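Local coordinates for protein F420-H2 Dependent Reductase A (Mycobacterium smegmatis str. MC2 155, PDB 3H96) that probably uses the deazaflavin coenzyme F420 in its reduced form to reduce its substrates, and belongs to one of two mycobacterial families of F420H2-dependent reductases that catalyse aflatoxin degradation, at residues 51-56 with 116-121; 80-85 with 136-141; 110-115 with 123-128. All coordinates share one frame; numbering follows the deposited sequence.

Contact 1 (51-56 with 116-121); sequences MYLPSD and ARRYPG
Met51, present as selenomethionine, lays the end of its side chain flat over one face of the Tyr119 ring, a clear example of the Met-aromatic contact. Atom SE of Met51 stands 4.1 Å from the centroid of the Tyr119 ring and only 7° off the ring normal, so the polarisable selenium sits almost squarely over the middle of the pi system. The terminal methyl follows on the same face: CE of Met51 makes a CH-pi contact, 21° off the normal, and comes within 4.0 Å of CE2 of Tyr119. The Met51 chain is fully extended beyond CG (chi2 -174°), and this straight reach is what carries selenium and methyl across to the ring. Tyr119 is the first residue after helix 105-118 to leave helical backbone angles.

A second meeting is made by Leu53 and Arg118, whose side chains cross at about a right angle. One methyl of the leucine does the touching: CD1 of Leu53 lies 3.7 Å from CD of Arg118 and rests over one face of the guanidinium, with NE of Arg118 3.9 Å from CD1 of Leu53. The arginine offers its CD methylene and one guanidinium face to the leucine, while NE makes a salt bridge with Glu114. At the in-plane edge of the guanidinium, a water links NH2 of Arg118 weakly to OD1 of Asp56.

No direct hydrogen bond joins the two segments, and they meet through side chains alone. Around them, Met51 also packs on Gln115, Phe27 and Met32, while Leu53 reaches Ile111, Glu114 and Phe65. The C-terminal end of helix 105-118 and the residue after it thus meet Met51, at the end of strand 45-51, and Leu53 on strand 53-54, the two outermost strands within this chain, the latter beside strand 61-65.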
HETATM    1  N   MSE A  51      -2.115   2.366  -4.152  1.00  7.47           N
HETATM    2  CA  MSE A  51      -1.671   3.719  -3.850  1.00  7.29           C
HETATM    3  C   MSE A  51      -0.656   3.787  -2.700  1.00  7.99           C
HETATM    4  O   MSE A  51      -0.630   2.903  -1.847  1.00  9.62           O
HETATM    5  CB  MSE A  51      -2.904   4.547  -3.469  1.00  9.31           C
HETATM    6  CG  MSE A  51      -3.791   4.910  -4.699  1.00  9.77           C
HETATM    7 SE   MSE A  51      -5.205   6.129  -3.978  1.00 15.66          SE
HETATM    8  CE  MSE A  51      -6.432   6.320  -5.557  1.00 16.90           C
ATOM      9  N   TYR A  52       0.165   4.827  -2.664  1.00  7.11           N
ATOM     10  CA  TYR A  52       0.864   5.131  -1.436  1.00  9.61           C
ATOM     11  C   TYR A  52       0.777   6.588  -1.070  1.00  9.91           C
ATOM     12  O   TYR A  52       0.424   7.406  -1.888  1.00 10.16           O
ATOM     13  CB  TYR A  52       2.336   4.706  -1.565  1.00  7.15           C
ATOM     14  CG  TYR A  52       3.157   5.582  -2.438  1.00 10.01           C
ATOM     15  CD1 TYR A  52       3.765   6.753  -1.921  1.00  9.42           C
ATOM     16  CD2 TYR A  52       3.365   5.246  -3.765  1.00  8.28           C
ATOM     17  CE1 TYR A  52       4.559   7.570  -2.699  1.00 10.31           C
ATOM     18  CE2 TYR A  52       4.154   6.073  -4.593  1.00  7.72           C
ATOM     19  CZ  TYR A  52       4.757   7.218  -4.075  1.00 11.24           C
ATOM     20  OH  TYR A  52       5.565   7.979  -4.929  1.00  9.22           O
ATOM     21  N   LEU A  53       1.134   6.917   0.168  1.00 10.68           N
ATOM     22  CA  LEU A  53       1.255   8.306   0.559  1.00  9.51           C
ATOM     23  C   LEU A  53       2.700   8.509   0.889  1.00 10.49           C
ATOM     24  O   LEU A  53       3.248   7.798   1.758  1.00 11.50           O
ATOM     25  CB  LEU A  53       0.379   8.564   1.797  1.00  9.49           C
ATOM     26  CG  LEU A  53       0.444  10.028   2.324  1.00 10.43           C
ATOM     27  CD1 LEU A  53      -0.363  10.954   1.370  1.00  8.14           C
ATOM     28  CD2 LEU A  53      -0.239  10.078   3.681  1.00  9.19           C
ATOM     29  N   PRO A  54       3.348   9.503   0.248  1.00 11.84           N
ATOM     30  CA  PRO A  54       4.738   9.712   0.666  1.00 11.87           C
ATOM     31  C   PRO A  54       4.897  10.304   2.091  1.00 13.59           C
ATOM     32  O   PRO A  54       4.028  10.974   2.649  1.00 12.10           O
ATOM     33  CB  PRO A  54       5.349  10.639  -0.419  1.00 13.23           C
ATOM     34  CG  PRO A  54       4.056  11.230  -1.305  1.00 14.05           C
ATOM     35  CD  PRO A  54       2.831  10.428  -0.805  1.00  9.75           C
ATOM     36  N   SER A  55       5.989   9.938   2.754  1.00 14.49           N
ATOM     37  CA  SER A  55       6.223  10.396   4.097  1.00 14.07           C
ATOM     38  C   SER A  55       6.441  11.900   4.053  1.00 16.42           C
ATOM     39  O   SER A  55       7.131  12.393   3.240  1.00 15.68           O
ATOM     40  CB  SER A  55       7.435   9.742   4.738  1.00 28.23           C
ATOM     41  OG  SER A  55       7.851  10.440   5.849  1.00 28.97           O
ATOM     42  N   ASP A  56       5.849  12.622   4.950  1.00 17.26           N
ATOM     43  CA  ASP A  56       6.166  14.051   4.942  1.00 19.71           C
ATOM     44  C   ASP A  56       7.460  14.411   5.712  1.00 20.69           C
ATOM     45  O   ASP A  56       7.856  15.576   5.699  1.00 21.37           O
ATOM     46  CB  ASP A  56       5.009  14.888   5.480  1.00 20.52           C
ATOM     47  CG  ASP A  56       3.920  15.148   4.444  1.00 26.96           C
ATOM     48  OD1 ASP A  56       2.755  15.302   4.913  1.00 33.55           O
ATOM     49  OD2 ASP A  56       4.190  15.232   3.183  1.00 27.27           O
ATOM     50  N   ALA A 116      -6.955  10.144   3.725  1.00 10.47           N
ATOM     51  CA  ALA A 116      -8.417  10.336   3.590  1.00 11.49           C
ATOM     52  C   ALA A 116      -8.797  11.756   3.176  1.00 13.28           C
ATOM     53  O   ALA A 116      -9.853  11.994   2.528  1.00 12.13           O
ATOM     54  CB  ALA A 116      -9.155   9.971   4.913  1.00 11.64           C
ATOM     55  N   ARG A 117      -7.959  12.721   3.562  1.00 14.30           N
ATOM     56  CA  ARG A 117      -8.111  14.102   3.141  1.00 15.12           C
ATOM     57  C   ARG A 117      -7.938  14.220   1.617  1.00 15.23           C
ATOM     58  O   ARG A 117      -8.697  14.913   0.979  1.00 14.98           O
ATOM     59  CB  ARG A 117      -7.124  15.012   3.868  1.00 15.70           C
ATOM     60  CG  ARG A 117      -7.325  16.494   3.524  1.00 19.39           C
ATOM     61  CD  ARG A 117      -6.530  17.392   4.436  1.00 20.99           C
ATOM     62  NE  ARG A 117      -5.271  18.008   3.928  1.00 26.35           N
ATOM     63  CZ  ARG A 117      -4.586  17.808   2.785  0.50 20.94           C
ATOM     64  NH1 ARG A 117      -3.485  18.501   2.520  0.50 10.76           N
ATOM     65  NH2 ARG A 117      -4.950  16.878   1.935  0.50 23.30           N
ATOM     66  N   ARG A 118      -6.929  13.541   1.077  1.00 13.78           N
ATOM     67  CA  ARG A 118      -6.611  13.557  -0.347  1.00 13.17           C
ATOM     68  C   ARG A 118      -7.583  12.693  -1.129  1.00 11.50           C
ATOM     69  O   ARG A 118      -7.984  13.048  -2.213  1.00 11.38           O
ATOM     70  CB  ARG A 118      -5.194  13.024  -0.570  1.00 12.21           C
ATOM     71  CG  ARG A 118      -4.179  13.952  -0.029  1.00 15.39           C
ATOM     72  CD  ARG A 118      -2.741  13.394  -0.127  1.00 15.89           C
ATOM     73  NE  ARG A 118      -1.900  14.425   0.461  1.00 16.80           N
ATOM     74  CZ  ARG A 118      -0.700  14.790   0.046  1.00 20.15           C
ATOM     75  NH1 ARG A 118      -0.110  14.173  -0.990  1.00 16.42           N
ATOM     76  NH2 ARG A 118      -0.070  15.755   0.727  1.00 17.80           N
ATOM     77  N   TYR A 119      -8.019  11.587  -0.534  1.00 12.35           N
ATOM     78  CA  TYR A 119      -8.913  10.679  -1.204  1.00 12.68           C
ATOM     79  C   TYR A 119     -10.006  10.215  -0.239  1.00 13.44           C
ATOM     80  O   TYR A 119      -9.856   9.177   0.404  1.00 13.00           O
ATOM     81  CB  TYR A 119      -8.119   9.465  -1.684  1.00 12.46           C
ATOM     82  CG  TYR A 119      -7.105   9.777  -2.731  1.00 12.61           C
ATOM     83  CD1 TYR A 119      -5.749   9.967  -2.426  1.00 11.77           C
ATOM     84  CD2 TYR A 119      -7.505   9.944  -4.039  1.00 10.85           C
ATOM     85  CE1 TYR A 119      -4.828  10.302  -3.443  1.00 13.39           C
ATOM     86  CE2 TYR A 119      -6.585  10.248  -5.039  1.00 14.74           C
ATOM     87  CZ  TYR A 119      -5.260  10.425  -4.752  1.00 10.61           C
ATOM     88  OH  TYR A 119      -4.414  10.742  -5.818  1.00  9.41           O
ATOM     89  N   PRO A 120     -11.121  10.967  -0.157  1.00 14.41           N
ATOM     90  CA  PRO A 120     -12.052  10.721   0.956  1.00 14.89           C
ATOM     91  C   PRO A 120     -12.787   9.380   0.885  1.00 14.65           C
ATOM     92  O   PRO A 120     -13.424   8.976   1.866  1.00 16.80           O
ATOM     93  CB  PRO A 120     -13.014  11.904   0.881  1.00 16.04           C
ATOM     94  CG  PRO A 120     -12.209  13.008   0.259  1.00 15.86           C
ATOM     95  CD  PRO A 120     -11.295  12.300  -0.769  1.00 14.37           C
ATOM     96  N   GLY A 121     -12.688   8.656  -0.236  1.00 14.78           N
ATOM     97  CA  GLY A 121     -13.063   7.222  -0.225  1.00 15.16           C
ATOM     98  C   GLY A 121     -12.415   6.437   0.952  1.00 14.88           C
ATOM     99  O   GLY A 121     -13.027   5.456   1.517  1.00 14.99           O
TER
HETATM  100  O   HOH W   1       0.610  17.464   3.279  1.00 31.51           O

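Contact 2 (80-85 with 136-141)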
ATOM      1  N   ASN A  80       1.625 -10.852   4.536  1.00 13.05           N
ATOM      2  CA  ASN A  80       2.851 -11.263   3.820  1.00 12.51           C
ATOM      3  C   ASN A  80       4.002 -10.308   4.133  1.00 12.73           C
ATOM      4  O   ASN A  80       5.128 -10.739   4.442  1.00 12.19           O
ATOM      5  CB  ASN A  80       2.569 -11.249   2.330  1.00 11.77           C
ATOM      6  CG  ASN A  80       1.634 -12.406   1.906  1.00 12.89           C
ATOM      7  OD1 ASN A  80       1.271 -13.243   2.706  1.00 11.52           O
ATOM      8  ND2 ASN A  80       1.223 -12.404   0.665  1.00  9.43           N
ATOM      9  N   LEU A  81       3.729  -8.999   4.051  1.00 11.95           N
ATOM     10  CA  LEU A  81       4.782  -8.003   4.325  1.00 11.46           C
ATOM     11  C   LEU A  81       5.276  -7.991   5.781  1.00 13.06           C
ATOM     12  O   LEU A  81       6.488  -8.039   6.010  1.00 13.30           O
ATOM     13  CB  LEU A  81       4.340  -6.609   3.887  1.00 12.96           C
ATOM     14  CG  LEU A  81       4.152  -6.366   2.374  1.00 14.17           C
ATOM     15  CD1 LEU A  81       3.873  -4.851   2.111  1.00 14.26           C
ATOM     16  CD2 LEU A  81       5.464  -6.769   1.705  1.00 13.72           C
ATOM     17  N   THR A  82       4.354  -7.994   6.758  1.00 13.74           N
ATOM     18  CA  THR A  82       4.741  -7.873   8.154  1.00 15.70           C
ATOM     19  C   THR A  82       5.407  -9.184   8.605  1.00 17.04           C
ATOM     20  O   THR A  82       6.170  -9.192   9.578  1.00 18.98           O
ATOM     21  CB  THR A  82       3.542  -7.619   9.042  1.00 15.92           C
ATOM     22  OG1 THR A  82       2.586  -8.704   8.891  1.00 15.86           O
ATOM     23  CG2 THR A  82       2.900  -6.201   8.733  1.00 14.62           C
ATOM     24  N   THR A  83       5.076 -10.288   7.935  1.00 15.70           N
ATOM     25  CA  THR A  83       5.756 -11.546   8.203  1.00 15.69           C
ATOM     26  C   THR A  83       7.187 -11.528   7.677  1.00 16.33           C
ATOM     27  O   THR A  83       8.140 -11.882   8.401  1.00 18.36           O
ATOM     28  CB  THR A  83       5.012 -12.764   7.649  1.00 16.60           C
ATOM     29  OG1 THR A  83       3.790 -12.940   8.377  1.00 11.52           O
ATOM     30  CG2 THR A  83       5.906 -14.014   7.824  1.00 15.92           C
ATOM     31  N   ALA A  84       7.388 -11.067   6.462  1.00 15.45           N
ATOM     32  CA  ALA A  84       8.739 -11.078   5.936  1.00 17.26           C
ATOM     33  C   ALA A  84       9.615  -9.950   6.550  1.00 17.89           C
ATOM     34  O   ALA A  84      10.804 -10.134   6.792  1.00 17.49           O
ATOM     35  CB  ALA A  84       8.713 -11.002   4.411  1.00 16.21           C
ATOM     36  N   GLY A  85       8.995  -8.815   6.863  1.00 16.75           N
ATOM     37  CA  GLY A  85       9.756  -7.676   7.378  1.00 17.58           C
ATOM     38  C   GLY A  85      10.514  -6.878   6.307  1.00 16.78           C
ATOM     39  O   GLY A  85      11.034  -5.796   6.572  1.00 17.62           O
ATOM     40  N   PRO A 136      -4.830  -1.313   8.660  1.00 10.76           N
ATOM     41  CA  PRO A 136      -3.419  -1.133   8.963  1.00 11.61           C
ATOM     42  C   PRO A 136      -2.721  -0.137   8.045  1.00 12.60           C
ATOM     43  O   PRO A 136      -3.027  -0.020   6.823  1.00 11.10           O
ATOM     44  CB  PRO A 136      -2.816  -2.535   8.805  1.00 11.80           C
ATOM     45  CG  PRO A 136      -4.039  -3.522   9.017  1.00 12.34           C
ATOM     46  CD  PRO A 136      -5.225  -2.733   8.484  1.00  8.91           C
ATOM     47  N   VAL A 137      -1.795   0.617   8.631  1.00 11.22           N
ATOM     48  CA  VAL A 137      -0.874   1.399   7.786  1.00 10.44           C
ATOM     49  C   VAL A 137       0.538   0.836   7.937  1.00  9.46           C
ATOM     50  O   VAL A 137       1.017   0.676   9.065  1.00 10.82           O
ATOM     51  CB  VAL A 137      -0.950   2.894   8.198  1.00  9.99           C
ATOM     52  CG1 VAL A 137       0.092   3.800   7.457  1.00  8.32           C
ATOM     53  CG2 VAL A 137      -2.330   3.409   7.894  1.00 12.12           C
ATOM     54  N   LEU A 138       1.224   0.565   6.820  1.00 10.00           N
ATOM     55  CA  LEU A 138       2.597   0.125   6.880  1.00 11.21           C
ATOM     56  C   LEU A 138       3.530   1.206   6.276  1.00 12.01           C
ATOM     57  O   LEU A 138       3.169   1.848   5.288  1.00 10.76           O
ATOM     58  CB  LEU A 138       2.773  -1.166   6.054  1.00 10.83           C
ATOM     59  CG  LEU A 138       1.929  -2.382   6.428  1.00 12.57           C
ATOM     60  CD1 LEU A 138       2.366  -3.531   5.516  1.00 13.33           C
ATOM     61  CD2 LEU A 138       2.215  -2.818   7.854  1.00 11.09           C
ATOM     62  N   ALA A 139       4.719   1.334   6.864  1.00 11.68           N
ATOM     63  CA  ALA A 139       5.788   2.150   6.368  1.00 11.51           C
ATOM     64  C   ALA A 139       6.789   1.270   5.583  1.00 13.34           C
ATOM     65  O   ALA A 139       7.367   0.315   6.128  1.00 13.78           O
ATOM     66  CB  ALA A 139       6.469   2.858   7.542  1.00 11.57           C
ATOM     67  N   LEU A 140       6.998   1.600   4.309  1.00 13.43           N
ATOM     68  CA  LEU A 140       7.965   0.953   3.474  1.00 13.59           C
ATOM     69  C   LEU A 140       9.196   1.867   3.315  1.00 15.75           C
ATOM     70  O   LEU A 140       9.150   2.908   2.651  1.00 17.81           O
ATOM     71  CB  LEU A 140       7.297   0.590   2.148  1.00 12.30           C
ATOM     72  CG  LEU A 140       5.947  -0.118   2.327  1.00 12.24           C
ATOM     73  CD1 LEU A 140       5.357  -0.465   0.912  1.00 10.33           C
ATOM     74  CD2 LEU A 140       6.121  -1.458   3.200  1.00  7.91           C
ATOM     75  N   THR A 141      10.312   1.466   3.924  1.00 16.77           N
ATOM     76  CA  THR A 141      11.471   2.340   3.992  1.00 18.51           C
ATOM     77  C   THR A 141      12.598   1.813   3.106  1.00 19.29           C
ATOM     78  O   THR A 141      13.057   0.681   3.308  1.00 18.00           O
ATOM     79  CB  THR A 141      12.014   2.446   5.397  1.00 19.10           C
ATOM     80  OG1 THR A 141      10.971   2.882   6.266  1.00 19.13           O
ATOM     81  CG2 THR A 141      13.166   3.448   5.409  1.00 22.35           C
TER
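This is apolar helix-on-sheet packing in the interior, where Leu81 and Thr82 at the end of helix 76-84 meet Leu138 and Leu140 on strand 137-142. The short helical and strand axes approach to 10.5 Å at an angle of 55°, and no hydrogen bond passes between them; the contact is made by aliphatic carbons, chiefly methyls.

Leu138 is the residue of the strand that meets both helical partners, dividing its two branches between them. Its CD1 receives Leu81, with CD1 of Leu81 at 4.0 Å from CD1 of Leu138 and the Leu81 CB equally near. The other branch turns to Thr82, whose CG2 comes to 3.6 Å from CD2 of Leu138, the two side chains meeting at about a right angle. With chi1 of 58°, Thr82 places this methyl anti to its carbonyl carbon, while OG1 is left to bond back to the carbonyl oxygen of Tyr78 in the preceding turn. The threonine therefore satisfies its hydroxyl within the helix and presents carbon to the strand. Two residues further along the strand, CD2 of Leu140 lies 4.2 Å from CD1 of Leu81.

Trp77 and Tyr78 of the same helix also touch Leu138, and Leu140 leans on Val98 and Val64 of the flanking strands. A helix laid over an antiparallel sheet through such an aliphatic layer is consistent with the split-barrel, FMN-binding-like fold to which this family belongs.

Contact 3 (110-115 with 123-128)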
ATOM      1  N   ARG A 110      -2.859   9.924  12.115  1.00 15.07           N
ATOM      2  CA  ARG A 110      -2.515  11.095  11.402  1.00 17.51           C
ATOM      3  C   ARG A 110      -2.205  10.814   9.948  1.00 14.79           C
ATOM      4  O   ARG A 110      -2.625  11.564   9.084  1.00 12.50           O
ATOM      5  CB  ARG A 110      -1.518  12.039  12.117  1.00 19.90           C
ATOM      6  CG  ARG A 110      -0.133  11.642  12.079  1.00 27.17           C
ATOM      7  CD  ARG A 110       0.796  12.786  12.484  0.50 29.17           C
ATOM      8  NE  ARG A 110       2.025  12.245  13.064  0.50 31.98           N
ATOM      9  CZ  ARG A 110       2.934  11.556  12.381  0.50 32.11           C
ATOM     10  NH1 ARG A 110       2.759  11.329  11.094  0.50 29.66           N
ATOM     11  NH2 ARG A 110       4.023  11.094  12.993  0.50 33.90           N
ATOM     12  N   ILE A 111      -1.488   9.722   9.668  1.00 14.70           N
ATOM     13  CA  ILE A 111      -1.141   9.408   8.274  1.00 12.48           C
ATOM     14  C   ILE A 111      -2.438   8.982   7.531  1.00 13.18           C
ATOM     15  O   ILE A 111      -2.695   9.451   6.423  1.00 10.36           O
ATOM     16  CB  ILE A 111      -0.089   8.338   8.220  1.00 13.42           C
ATOM     17  CG1 ILE A 111       1.249   8.880   8.760  1.00 12.25           C
ATOM     18  CG2 ILE A 111       0.067   7.699   6.804  1.00 12.20           C
ATOM     19  CD1 ILE A 111       2.056   7.746   9.349  1.00 16.21           C
ATOM     20  N   TYR A 112      -3.274   8.158   8.185  1.00 13.05           N
ATOM     21  CA  TYR A 112      -4.536   7.820   7.579  1.00 13.38           C
ATOM     22  C   TYR A 112      -5.359   9.076   7.330  1.00 13.64           C
ATOM     23  O   TYR A 112      -5.944   9.194   6.270  1.00 13.12           O
ATOM     24  CB  TYR A 112      -5.357   6.841   8.443  1.00 13.84           C
ATOM     25  CG  TYR A 112      -6.344   6.080   7.583  1.00 12.51           C
ATOM     26  CD1 TYR A 112      -7.597   6.635   7.254  1.00 13.45           C
ATOM     27  CD2 TYR A 112      -5.998   4.814   7.054  1.00 14.84           C
ATOM     28  CE1 TYR A 112      -8.485   5.945   6.422  1.00 10.64           C
ATOM     29  CE2 TYR A 112      -6.875   4.091   6.250  1.00 12.88           C
ATOM     30  CZ  TYR A 112      -8.135   4.701   5.945  1.00 15.48           C
ATOM     31  OH  TYR A 112      -9.026   4.048   5.160  1.00 12.77           O
ATOM     32  N   SER A 113      -5.428  10.025   8.283  1.00 13.98           N
ATOM     33  CA  SER A 113      -6.212  11.244   8.017  1.00 14.82           C
ATOM     34  C   SER A 113      -5.742  12.019   6.817  1.00 13.48           C
ATOM     35  O   SER A 113      -6.549  12.544   6.132  1.00 10.13           O
ATOM     36  CB  SER A 113      -6.256  12.235   9.187  1.00 17.10           C
ATOM     37  OG  SER A 113      -6.580  11.474  10.312  1.00 23.01           O
ATOM     38  N   GLU A 114      -4.438  12.089   6.569  1.00 13.39           N
ATOM     39  CA  GLU A 114      -3.916  12.818   5.383  1.00 12.70           C
ATOM     40  C   GLU A 114      -4.322  12.078   4.113  1.00 12.50           C
ATOM     41  O   GLU A 114      -4.781  12.666   3.119  1.00 12.44           O
ATOM     42  CB  GLU A 114      -2.371  13.006   5.474  1.00 14.39           C
ATOM     43  CG  GLU A 114      -1.728  13.807   4.292  1.00 10.81           C
ATOM     44  CD  GLU A 114      -2.353  15.229   4.104  1.00 16.78           C
ATOM     45  OE1 GLU A 114      -2.371  15.773   2.958  1.00 14.96           O
ATOM     46  OE2 GLU A 114      -2.877  15.769   5.100  1.00 20.19           O
ATOM     47  N   GLN A 115      -4.199  10.758   4.143  1.00 12.39           N
ATOM     48  CA  GLN A 115      -4.638   9.994   2.972  1.00 11.26           C
ATOM     49  C   GLN A 115      -6.133  10.211   2.674  1.00 10.08           C
ATOM     50  O   GLN A 115      -6.526  10.449   1.513  1.00 10.09           O
ATOM     51  CB  GLN A 115      -4.371   8.506   3.182  1.00 10.04           C
ATOM     52  CG  GLN A 115      -4.755   7.609   1.919  1.00 10.29           C
ATOM     53  CD  GLN A 115      -3.951   7.884   0.633  1.00 11.99           C
ATOM     54  OE1 GLN A 115      -4.213   7.255  -0.442  1.00 14.51           O
ATOM     55  NE2 GLN A 115      -3.030   8.797   0.688  1.00  8.76           N
ATOM     56  N   ALA A 123     -12.008   7.539   3.927  1.00 16.09           N
ATOM     57  CA  ALA A 123     -12.828   7.761   5.115  1.00 17.91           C
ATOM     58  C   ALA A 123     -14.036   6.827   5.087  1.00 20.09           C
ATOM     59  O   ALA A 123     -14.472   6.336   6.117  1.00 19.03           O
ATOM     60  CB  ALA A 123     -13.290   9.271   5.273  1.00 19.08           C
ATOM     61  N   ASP A 124     -14.552   6.538   3.902  1.00 19.85           N
ATOM     62  CA  ASP A 124     -15.650   5.566   3.823  1.00 20.02           C
ATOM     63  C   ASP A 124     -15.146   4.181   4.216  1.00 18.32           C
ATOM     64  O   ASP A 124     -15.834   3.447   4.938  1.00 17.07           O
ATOM     65  CB  ASP A 124     -16.290   5.579   2.423  1.00 21.71           C
ATOM     66  CG  ASP A 124     -17.502   4.605   2.303  1.00 30.57           C
ATOM     67  OD1 ASP A 124     -18.535   4.835   2.972  1.00 37.55           O
ATOM     68  OD2 ASP A 124     -17.409   3.579   1.571  1.00 38.08           O
ATOM     69  N   TYR A 125     -13.915   3.799   3.814  1.00 16.53           N
ATOM     70  CA  TYR A 125     -13.447   2.450   4.187  1.00 16.61           C
ATOM     71  C   TYR A 125     -13.423   2.325   5.696  1.00 18.19           C
ATOM     72  O   TYR A 125     -13.752   1.278   6.245  1.00 16.27           O
ATOM     73  CB  TYR A 125     -12.059   2.116   3.652  1.00 16.59           C
ATOM     74  CG  TYR A 125     -11.933   2.252   2.154  1.00 18.33           C
ATOM     75  CD1 TYR A 125     -13.024   2.025   1.292  1.00 24.15           C
ATOM     76  CD2 TYR A 125     -10.712   2.572   1.599  1.00 21.53           C
ATOM     77  CE1 TYR A 125     -12.875   2.146  -0.099  1.00 25.48           C
ATOM     78  CE2 TYR A 125     -10.558   2.692   0.282  1.00 24.87           C
ATOM     79  CZ  TYR A 125     -11.618   2.467  -0.577  1.00 28.63           C
ATOM     80  OH  TYR A 125     -11.379   2.631  -1.920  1.00 30.59           O
ATOM     81  N   GLU A 126     -13.009   3.403   6.361  1.00 17.30           N
ATOM     82  CA  GLU A 126     -12.901   3.307   7.774  1.00 19.63           C
ATOM     83  C   GLU A 126     -14.300   3.252   8.429  1.00 21.19           C
ATOM     84  O   GLU A 126     -14.461   2.585   9.466  1.00 18.78           O
ATOM     85  CB  GLU A 126     -12.095   4.479   8.298  1.00 20.52           C
ATOM     86  CG  GLU A 126     -11.059   3.961   9.179  1.00 24.86           C
ATOM     87  CD  GLU A 126     -10.008   4.950   9.583  1.00 24.24           C
ATOM     88  OE1 GLU A 126     -10.261   6.186   9.536  1.00 24.59           O
ATOM     89  OE2 GLU A 126      -8.934   4.438   9.958  1.00 22.72           O
ATOM     90  N   LYS A 127     -15.301   3.932   7.833  1.00 21.88           N
ATOM     91  CA  LYS A 127     -16.652   3.808   8.390  1.00 24.72           C
ATOM     92  C   LYS A 127     -17.191   2.387   8.201  1.00 24.13           C
ATOM     93  O   LYS A 127     -17.782   1.852   9.119  1.00 25.46           O
ATOM     94  CB  LYS A 127     -17.631   4.868   7.845  1.00 26.81           C
ATOM     95  CG  LYS A 127     -17.183   6.318   8.205  1.00 31.31           C
ATOM     96  CD  LYS A 127     -18.313   7.336   8.227  1.00 39.81           C
ATOM     97  CE  LYS A 127     -18.158   8.273   9.458  1.00 39.69           C
ATOM     98  NZ  LYS A 127     -19.439   8.343  10.266  1.00 42.01           N
ATOM     99  N   LYS A 128     -16.996   1.790   7.029  1.00 22.74           N
ATOM    100  CA  LYS A 128     -17.276   0.343   6.776  1.00 22.96           C
ATOM    101  C   LYS A 128     -16.617  -0.672   7.729  1.00 20.91           C
ATOM    102  O   LYS A 128     -17.143  -1.736   7.960  1.00 20.86           O
ATOM    103  CB  LYS A 128     -16.856  -0.034   5.327  1.00 21.53           C
ATOM    104  CG  LYS A 128     -17.767   0.564   4.235  1.00 26.14           C
ATOM    105  CD  LYS A 128     -17.416   0.021   2.825  1.00 32.87           C
ATOM    106  CE  LYS A 128     -17.894  -1.466   2.636  1.00 36.38           C
ATOM    107  NZ  LYS A 128     -17.964  -1.828   1.156  1.00 44.07           N
TER
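One face of the Tyr112 ring is overlaid by the carboxylate of Glu126, and the hydroxyl of the same tyrosine lies near the ring plane at the edge of Tyr125. Together they make a side-chain interface between two consecutive helices, 105-118 and the short 121-128, joined by a tight connection. Ring and carboxylate are stacked, their planes only 25° apart, as the two side chains slide past each other in opposite directions. Atom OE2 of Glu126 rides 3.7 Å above the plane, over the Tyr112 ring centre, whereas OE1 of Glu126 comes to 3.5 Å from CD1 of Tyr112. Glu126 is extended beyond CG (chi2 169°), which brings its end over the ring. An anion placed on a pi face would probably be unfavourable alone; here OE2 also forms a salt bridge with Arg108, which should offset the charge. Tyr112 has its own polar partner, for its OH bonds to the carbonyl oxygen of Phe122 at the start of the second helix. Phe122 in turn meets Tyr125 edge-to-face. The Tyr125 side chain crosses that of Tyr112 at about a right angle and contributes mainly its CB: CB of Tyr125 lies 3.9 Å from OH of Tyr112.

In the fold
Contacts 1 and 2 lay helices against one antiparallel sheet, and contact 3 packs one of those helices on the next. Contacts 1 and 3 share helix 105-118 and have centres about 9 Å apart; they touch where CD1 of Leu53 comes to 3.5 Å from NE2 of Gln115. Contact 2 lies further off, its centre about 17 Å from that of contact 1 and about 18 Å from that of contact 3, but Val137 links it to contact 3 through Ile111 and Tyr112. Along the chain, contacts 1 and 2 interleave, as do contacts 1 and 3, whereas both segments of contact 3 fall between those of contact 2. Distant parts of the sequence are thereby tied into one compact domain.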